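Local coordinates for protein carboxyl esterase NP (Bacillus subtilis, PDB 4CCW) that hydrolyses carboxylic esters to an alcohol and a carboxylate, as a carboxylesterase of the alpha/beta hydrolase superfamily, at residues G177-L182 against T187-L192; N183-D188 against G272-M277. All blocks are in the same frame, centred on the assembly; numbering follows the deposited sequence.

Contact 1. Residues G177-L182 against T187-L192; sequences GVEKFL and TDQNVL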
ATOM      1  N   GLY A 177       2.454  22.349   2.093  1.00 38.12           N
ATOM      2  CA  GLY A 177       1.613  21.180   2.340  1.00 36.70           C
ATOM      3  C   GLY A 177       2.320  19.857   2.571  1.00 36.15           C
ATOM      4  O   GLY A 177       1.853  19.031   3.366  1.00 35.37           O
ATOM      5  N   VAL A 178       3.436  19.629   1.876  1.00 36.86           N
ATOM      6  CA  VAL A 178       4.174  18.382   2.041  1.00 36.50           C
ATOM      7  C   VAL A 178       4.758  18.264   3.447  1.00 36.28           C
ATOM      8  O   VAL A 178       4.626  17.225   4.095  1.00 34.25           O
ATOM      9  CB  VAL A 178       5.265  18.197   0.967  1.00 38.45           C
ATOM     10  CG1 VAL A 178       6.280  17.148   1.397  1.00 38.40           C
ATOM     11  CG2 VAL A 178       4.622  17.805  -0.355  1.00 38.59           C
ATOM     12  N   GLU A 179       5.378  19.347   3.908  1.00 37.35           N
ATOM     13  CA  GLU A 179       5.949  19.418   5.246  1.00 38.55           C
ATOM     14  C   GLU A 179       4.887  19.307   6.343  1.00 36.56           C
ATOM     15  O   GLU A 179       5.104  18.629   7.349  1.00 35.94           O
ATOM     16  CB  GLU A 179       6.731  20.721   5.405  1.00 41.65           C
ATOM     17  CG  GLU A 179       7.500  20.820   6.712  1.00 44.81           C
ATOM     18  CD  GLU A 179       8.250  22.122   6.837  1.00 47.59           C
ATOM     19  OE1 GLU A 179       9.355  22.232   6.267  1.00 50.66           O
ATOM     20  OE2 GLU A 179       7.738  23.033   7.515  1.00 49.23           O
ATOM     21  N   LYS A 180       3.752  19.980   6.143  1.00 35.23           N
ATOM     22  CA  LYS A 180       2.624  19.918   7.072  1.00 34.11           C
ATOM     23  C   LYS A 180       2.102  18.495   7.193  1.00 32.29           C
ATOM     24  O   LYS A 180       1.889  18.000   8.295  1.00 31.67           O
ATOM     25  CB  LYS A 180       1.474  20.806   6.596  1.00 34.71           C
ATOM     26  CG  LYS A 180       1.780  22.290   6.511  1.00 37.10           C
ATOM     27  CD  LYS A 180       1.452  23.022   7.798  1.00 39.06           C
ATOM     28  CE  LYS A 180       1.380  24.521   7.544  1.00 41.07           C
ATOM     29  NZ  LYS A 180       1.358  25.312   8.802  1.00 43.98           N
ATOM     30  N   PHE A 181       1.882  17.850   6.049  1.00 31.03           N
ATOM     31  CA  PHE A 181       1.389  16.474   6.011  1.00 30.42           C
ATOM     32  C   PHE A 181       2.315  15.531   6.788  1.00 30.80           C
ATOM     33  O   PHE A 181       1.866  14.784   7.662  1.00 30.11           O
ATOM     34  CB  PHE A 181       1.241  16.030   4.552  1.00 29.99           C
ATOM     35  CG  PHE A 181       0.725  14.625   4.375  1.00 30.02           C
ATOM     36  CD1 PHE A 181      -0.641  14.382   4.263  1.00 29.19           C
ATOM     37  CD2 PHE A 181       1.610  13.559   4.243  1.00 30.72           C
ATOM     38  CE1 PHE A 181      -1.121  13.095   4.075  1.00 29.79           C
ATOM     39  CE2 PHE A 181       1.138  12.272   4.048  1.00 31.39           C
ATOM     40  CZ  PHE A 181      -0.226  12.039   3.963  1.00 30.20           C
ATOM     41  N   LEU A 182       3.612  15.600   6.498  1.00 32.50           N
ATOM     42  CA  LEU A 182       4.576  14.674   7.102  1.00 33.88           C
ATOM     43  C   LEU A 182       4.778  14.876   8.613  1.00 34.82           C
ATOM     44  O   LEU A 182       4.886  13.905   9.368  1.00 34.43           O
ATOM     45  CB  LEU A 182       5.902  14.697   6.329  1.00 35.80           C
ATOM     46  CG  LEU A 182       5.845  14.059   4.931  1.00 36.04           C
ATOM     47  CD1 LEU A 182       7.167  14.250   4.198  1.00 38.50           C
ATOM     48  CD2 LEU A 182       5.450  12.581   4.976  1.00 35.91           C
ATOM     49  N   THR A 187       5.826  11.370  13.946  1.00 44.98           N
ATOM     50  CA  THR A 187       6.473  11.951  15.128  1.00 48.36           C
ATOM     51  C   THR A 187       7.878  12.424  14.747  1.00 49.51           C
ATOM     52  O   THR A 187       8.353  13.451  15.234  1.00 51.48           O
ATOM     53  CB  THR A 187       6.523  10.940  16.300  1.00 50.37           C
ATOM     54  OG1 THR A 187       5.193  10.481  16.584  1.00 50.95           O
ATOM     55  CG2 THR A 187       7.113  11.577  17.560  1.00 54.89           C
ATOM     56  N   ASP A 188       8.520  11.676  13.854  1.00 49.31           N
ATOM     57  CA  ASP A 188       9.815  12.058  13.300  1.00 50.81           C
ATOM     58  C   ASP A 188       9.893  11.671  11.826  1.00 48.96           C
ATOM     59  O   ASP A 188      10.212  10.529  11.494  1.00 49.35           O
ATOM     60  CB  ASP A 188      10.948  11.404  14.090  1.00 53.57           C
ATOM     61  CG  ASP A 188      12.327  11.932  13.696  1.00 56.38           C
ATOM     62  OD1 ASP A 188      12.413  12.919  12.931  1.00 55.49           O
ATOM     63  OD2 ASP A 188      13.325  11.351  14.151  1.00 59.07           O
ATOM     64  N   GLN A 189       9.609  12.627  10.944  1.00 57.05           N
ATOM     65  CA  GLN A 189       9.640  12.361   9.502  1.00 53.10           C
ATOM     66  C   GLN A 189      11.059  12.127   8.972  1.00 51.23           C
ATOM     67  O   GLN A 189      11.238  11.716   7.825  1.00 47.95           O
ATOM     68  CB  GLN A 189       8.895  13.441   8.689  1.00 53.40           C
ATOM     69  CG  GLN A 189       9.470  14.852   8.747  1.00 55.98           C
ATOM     70  CD  GLN A 189       9.138  15.667   7.507  1.00 54.76           C
ATOM     71  OE1 GLN A 189       9.565  15.337   6.397  1.00 52.61           O
ATOM     72  NE2 GLN A 189       8.384  16.739   7.687  1.00 58.31           N
ATOM     73  N   ASN A 190      12.056  12.369   9.826  1.00 53.48           N
ATOM     74  CA  ASN A 190      13.456  12.090   9.501  1.00 52.76           C
ATOM     75  C   ASN A 190      13.805  10.601   9.418  1.00 50.88           C
ATOM     76  O   ASN A 190      14.920  10.246   9.023  1.00 50.84           O
ATOM     77  CB  ASN A 190      14.392  12.798  10.485  1.00 57.06           C
ATOM     78  CG  ASN A 190      14.364  14.306  10.334  1.00 59.51           C
ATOM     79  OD1 ASN A 190      13.834  15.016  11.189  1.00 63.30           O
ATOM     80  ND2 ASN A 190      14.929  14.804   9.239  1.00 58.36           N
ATOM     81  N   VAL A 191      12.862   9.732   9.786  1.00 50.29           N
ATOM     82  CA  VAL A 191      13.039   8.297   9.560  1.00 48.98           C
ATOM     83  C   VAL A 191      12.945   7.986   8.062  1.00 45.84           C
ATOM     84  O   VAL A 191      13.515   7.007   7.602  1.00 46.38           O
ATOM     85  CB  VAL A 191      12.066   7.402  10.374  1.00 50.81           C
ATOM     86  CG1 VAL A 191      12.162   7.698  11.867  1.00 54.52           C
ATOM     87  CG2 VAL A 191      10.639   7.548   9.879  1.00 49.59           C
ATOM     88  N   LEU A 192      12.237   8.833   7.314  1.00 43.75           N
ATOM     89  CA  LEU A 192      12.184   8.726   5.851  1.00 40.67           C
ATOM     90  C   LEU A 192      13.482   9.211   5.223  1.00 40.05           C
ATOM     91  O   LEU A 192      14.008  10.257   5.604  1.00 41.63           O
ATOM     92  CB  LEU A 192      11.029   9.561   5.285  1.00 39.98           C
ATOM     93  CG  LEU A 192       9.581   9.294   5.691  1.00 40.36           C
ATOM     94  CD1 LEU A 192       8.671  10.252   4.940  1.00 39.73           C
ATOM     95  CD2 LEU A 192       9.181   7.861   5.415  1.00 39.85           C
TER
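Leu182, on helix 177-185, faces Gln189, which opens a short 3-10 turn of residues 189-191; their CA atoms lie 6.1 Å apart, the closest CA pair between the two segments. The helical side is held by i+4 bonds such as Leu182 N to Val178 O, whereas the returning chain is fixed by tighter turns. Asp188 forms an Asx turn there: its OD1 takes the backbone N-H of Asn190 from above the carboxylate plane, at 3.2 Å.

The pairing shows how a long polar side chain can pack through its aliphatic and amide atoms while its bonding end is probably engaged to one side. Gln189 and Leu182 cross at about a right angle, and the amide lies against CB and CD1 of the leucine. Gln189 OE1 comes within 3.4 Å of Leu182 CD1, while NE2 sits 3.5 Å from Leu182 CB. The first torsion of Gln189 (chi1 64°) sets CG between the backbone N and the carbonyl carbon, and the chain then runs extended toward the helix. There NE2 probably bonds to OD1 of Asn183, one residue beyond Leu182, though the modelled separation is too short to be taken literally. The other branch of Leu182 serves a purely apolar contact, CD2 meeting Leu192 CD1 at 4.0 Å.

Contact 1 thus closes a local chain reversal, packing the loop between helices 177-185 and 194-205 back on the first of them. Val178 reaches Phe200, Gln201 and Val204 of helix 194-205, and Leu192 touches Val197 of that helix.

Contact 2. Residues N183-D188 against G272-M277; sequences NWMMTD and GHVLSM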
ATOM      1  N   ASN A 183       4.787  16.129   9.051  1.00 35.51           N
ATOM      2  CA  ASN A 183       4.925  16.447  10.468  1.00 36.69           C
ATOM      3  C   ASN A 183       3.698  16.009  11.262  1.00 35.31           C
ATOM      4  O   ASN A 183       3.802  15.615  12.428  1.00 35.94           O
ATOM      5  CB  ASN A 183       5.200  17.939  10.659  1.00 38.57           C
ATOM      6  CG  ASN A 183       6.557  18.362  10.103  1.00 41.37           C
ATOM      7  OD1 ASN A 183       7.362  17.525   9.685  1.00 43.09           O
ATOM      8  ND2 ASN A 183       6.814  19.666  10.096  1.00 42.65           N
ATOM      9  N   TRP A 184       2.539  16.079  10.616  1.00 32.97           N
ATOM     10  CA  TRP A 184       1.299  15.592  11.191  1.00 31.62           C
ATOM     11  C   TRP A 184       1.297  14.092  11.299  1.00 31.98           C
ATOM     12  O   TRP A 184       0.977  13.554  12.354  1.00 32.26           O
ATOM     13  CB  TRP A 184       0.127  16.073  10.353  1.00 29.92           C
ATOM     14  CG  TRP A 184      -1.211  15.452  10.679  1.00 28.94           C
ATOM     15  CD1 TRP A 184      -1.988  15.641  11.825  1.00 28.70           C
ATOM     16  CD2 TRP A 184      -2.002  14.548   9.825  1.00 27.73           C
ATOM     17  NE1 TRP A 184      -3.166  14.937  11.736  1.00 27.53           N
ATOM     18  CE2 TRP A 184      -3.234  14.254  10.569  1.00 26.84           C
ATOM     19  CE3 TRP A 184      -1.816  13.967   8.565  1.00 27.22           C
ATOM     20  CZ2 TRP A 184      -4.224  13.423  10.056  1.00 26.25           C
ATOM     21  CZ3 TRP A 184      -2.819  13.122   8.067  1.00 26.67           C
ATOM     22  CH2 TRP A 184      -3.994  12.862   8.790  1.00 26.44           C
ATOM     23  N   MET A 185       1.674  13.415  10.214  1.00 31.23           N
ATOM     24  CA  MET A 185       1.596  11.960  10.144  1.00 32.01           C
ATOM     25  C   MET A 185       2.723  11.270  10.914  1.00 34.02           C
ATOM     26  O   MET A 185       2.576  10.139  11.369  1.00 33.02           O
ATOM     27  CB  MET A 185       1.588  11.509   8.677  1.00 31.52           C
ATOM     28  CG  MET A 185       1.408  10.019   8.472  1.00 31.58           C
ATOM     29  SD  MET A 185       1.028   9.614   6.767  1.00 31.87           S
ATOM     30  CE  MET A 185      -0.737   9.895   6.807  1.00 29.90           C
ATOM     31  N   MET A 186       3.854  11.947  11.053  1.00 36.23           N
ATOM     32  CA  MET A 186       5.022  11.308  11.659  1.00 39.47           C
ATOM     33  C   MET A 186       5.587  12.075  12.840  1.00 42.43           C
ATOM     34  O   MET A 186       5.787  13.277  12.752  1.00 43.46           O
ATOM     35  CB  MET A 186       6.078  11.081  10.584  1.00 40.96           C
ATOM     36  CG  MET A 186       5.489  10.420   9.348  1.00 40.01           C
ATOM     37  SD  MET A 186       6.675   9.951   8.090  1.00 42.64           S
ATOM     38  CE  MET A 186       7.606   8.700   8.966  1.00 43.87           C
ATOM     39  N   THR A 187       5.826  11.370  13.946  1.00 44.98           N
ATOM     40  CA  THR A 187       6.473  11.951  15.128  1.00 48.36           C
ATOM     41  C   THR A 187       7.878  12.424  14.747  1.00 49.51           C
ATOM     42  O   THR A 187       8.353  13.451  15.234  1.00 51.48           O
ATOM     43  CB  THR A 187       6.523  10.940  16.300  1.00 50.37           C
ATOM     44  OG1 THR A 187       5.193  10.481  16.584  1.00 50.95           O
ATOM     45  CG2 THR A 187       7.113  11.577  17.560  1.00 54.89           C
ATOM     46  N   ASP A 188       8.520  11.676  13.854  1.00 49.31           N
ATOM     47  CA  ASP A 188       9.815  12.058  13.300  1.00 50.81           C
ATOM     48  C   ASP A 188       9.893  11.671  11.826  1.00 48.96           C
ATOM     49  O   ASP A 188      10.212  10.529  11.494  1.00 49.35           O
ATOM     50  CB  ASP A 188      10.948  11.404  14.090  1.00 53.57           C
ATOM     51  CG  ASP A 188      12.327  11.932  13.696  1.00 56.38           C
ATOM     52  OD1 ASP A 188      12.413  12.919  12.931  1.00 55.49           O
ATOM     53  OD2 ASP A 188      13.325  11.351  14.151  1.00 59.07           O
ATOM     54  N   GLY A 272       3.437   5.190  14.070  1.00 27.35           N
ATOM     55  CA  GLY A 272       2.156   5.745  13.688  1.00 26.06           C
ATOM     56  C   GLY A 272       1.705   5.073  12.418  1.00 24.61           C
ATOM     57  O   GLY A 272       1.793   3.854  12.274  1.00 24.93           O
ATOM     58  N   HIS A 273       1.206   5.889  11.494  1.00 23.99           N
ATOM     59  CA  HIS A 273       0.667   5.398  10.240  1.00 23.41           C
ATOM     60  C   HIS A 273       1.666   4.624   9.407  1.00 23.22           C
ATOM     61  O   HIS A 273       1.372   3.529   8.933  1.00 22.45           O
ATOM     62  CB  HIS A 273       0.103   6.578   9.445  1.00 23.61           C
ATOM     63  CG  HIS A 273      -0.714   6.178   8.249  1.00 24.26           C
ATOM     64  ND1 HIS A 273      -1.824   5.412   8.341  1.00 23.12           N
ATOM     65  CD2 HIS A 273      -0.549   6.468   6.894  1.00 25.15           C
ATOM     66  CE1 HIS A 273      -2.332   5.225   7.105  1.00 23.49           C
ATOM     67  NE2 HIS A 273      -1.554   5.875   6.230  1.00 24.75           N
ATOM     68  N   VAL A 274       2.841   5.189   9.189  1.00 23.98           N
ATOM     69  CA  VAL A 274       3.797   4.569   8.273  1.00 24.46           C
ATOM     70  C   VAL A 274       4.714   3.646   9.076  1.00 25.09           C
ATOM     71  O   VAL A 274       5.952   3.786   9.102  1.00 26.04           O
ATOM     72  CB  VAL A 274       4.556   5.632   7.443  1.00 25.95           C
ATOM     73  CG1 VAL A 274       5.213   4.980   6.231  1.00 26.45           C
ATOM     74  CG2 VAL A 274       3.586   6.713   6.968  1.00 25.49           C
ATOM     75  N   LEU A 275       4.086   2.685   9.748  1.00 24.41           N
ATOM     76  CA  LEU A 275       4.768   1.880  10.749  1.00 25.17           C
ATOM     77  C   LEU A 275       5.885   0.973  10.200  1.00 26.24           C
ATOM     78  O   LEU A 275       6.845   0.657  10.905  1.00 26.71           O
ATOM     79  CB  LEU A 275       3.739   1.110  11.599  1.00 25.01           C
ATOM     80  CG  LEU A 275       2.703   0.194  10.957  1.00 24.01           C
ATOM     81  CD1 LEU A 275       3.332  -1.148  10.625  1.00 24.06           C
ATOM     82  CD2 LEU A 275       1.536  -0.038  11.911  1.00 23.85           C
ATOM     83  N   SER A 276       5.760   0.583   8.933  1.00 25.84           N
ATOM     84  CA  SER A 276       6.784  -0.211   8.245  1.00 27.29           C
ATOM     85  C   SER A 276       8.121   0.538   8.096  1.00 28.35           C
ATOM     86  O   SER A 276       9.190  -0.086   8.010  1.00 29.81           O
ATOM     87  CB  SER A 276       6.259  -0.644   6.866  1.00 26.47           C
ATOM     88  OG  SER A 276       5.927   0.483   6.067  1.00 27.48           O
ATOM     89  N   MET A 277       8.051   1.868   8.085  1.00 28.50           N
ATOM     90  CA  MET A 277       9.226   2.733   7.900  1.00 30.13           C
ATOM     91  C   MET A 277       9.758   3.235   9.236  1.00 31.21           C
ATOM     92  O   MET A 277      10.968   3.470   9.382  1.00 33.14           O
ATOM     93  CB  MET A 277       8.893   3.914   6.956  1.00 30.24           C
ATOM     94  CG  MET A 277       8.379   3.466   5.588  1.00 29.95           C
ATOM     95  SD  MET A 277       8.122   4.708   4.312  1.00 31.02           S
ATOM     96  CE  MET A 277       9.794   4.875   3.692  1.00 33.16           C
TER
HETATM   97  O   HOH W   1       0.562   8.598  12.242  1.00 26.15           O
HETATM   98  O   HOH W   2       3.714   7.590  10.417  1.00 28.03           O
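Met185, near the end of helix 177-185, meets His273 on the loop that carries the histidine of the alpha/beta hydrolase fold, a residue that probably acts as the proton acceptor in ester hydrolysis.

The sulfur-aromatic approach is oblique: SD of Met185 stands 4.5 Å from the centroid of the His273 ring, 68° off its normal. The methyl CE comes nearer the ring, 3.4 Å from CD2 of His273. Met185 runs out almost straight, with CG opposite the backbone N (chi1 -176°), and bends only at chi3 (-84°), which brings the methyl obliquely to CD2 of the imidazole. With an alanine in place of Met185, the thioether would be gone, and a gap would probably open beside the ring, leaving His273 freer to shift.

Apolar packing adds Val274, whose CG2 lies 3.9 Å from Met185 SD, the two side chains crossing at about a right angle. Val274 is also the centre of an inverse gamma turn and the N-cap residue of helix 275-278.

Among polar links, ND1 of His273 bonds to Glu244 OE1, an arrangement consistent with the acid-histidine pair of a catalytic triad. Between the segments, two waters bridge the backbones from a single acceptor. Both donate to Met185 O, at 2.7 Å and 2.9 Å; the first accepts from His273 N, and the second from Val274 N at 2.8 Å.

Contacts 1 and 2 share helix 177-185, the first using its earlier part and the second its end, and their centres lie about 7 Å apart. The chain leaving the helix in contact 2 becomes the loop of contact 1, so Thr187 and Asp188 belong to both. Hydrophobic packing joins them: Leu192 CD1 lies 3.7 Å from Met186 SD, and Leu192 CD2 3.5 Å from Met277 CE. The bound (2-hydroxyethoxy)acetic acid touches His273 of contact 2, and also Phe181, which lies in segment 177-182 but takes no part in contact 1. The side chain of Leu182 is about 7 Å from this ligand, that of His273 about 4 Å.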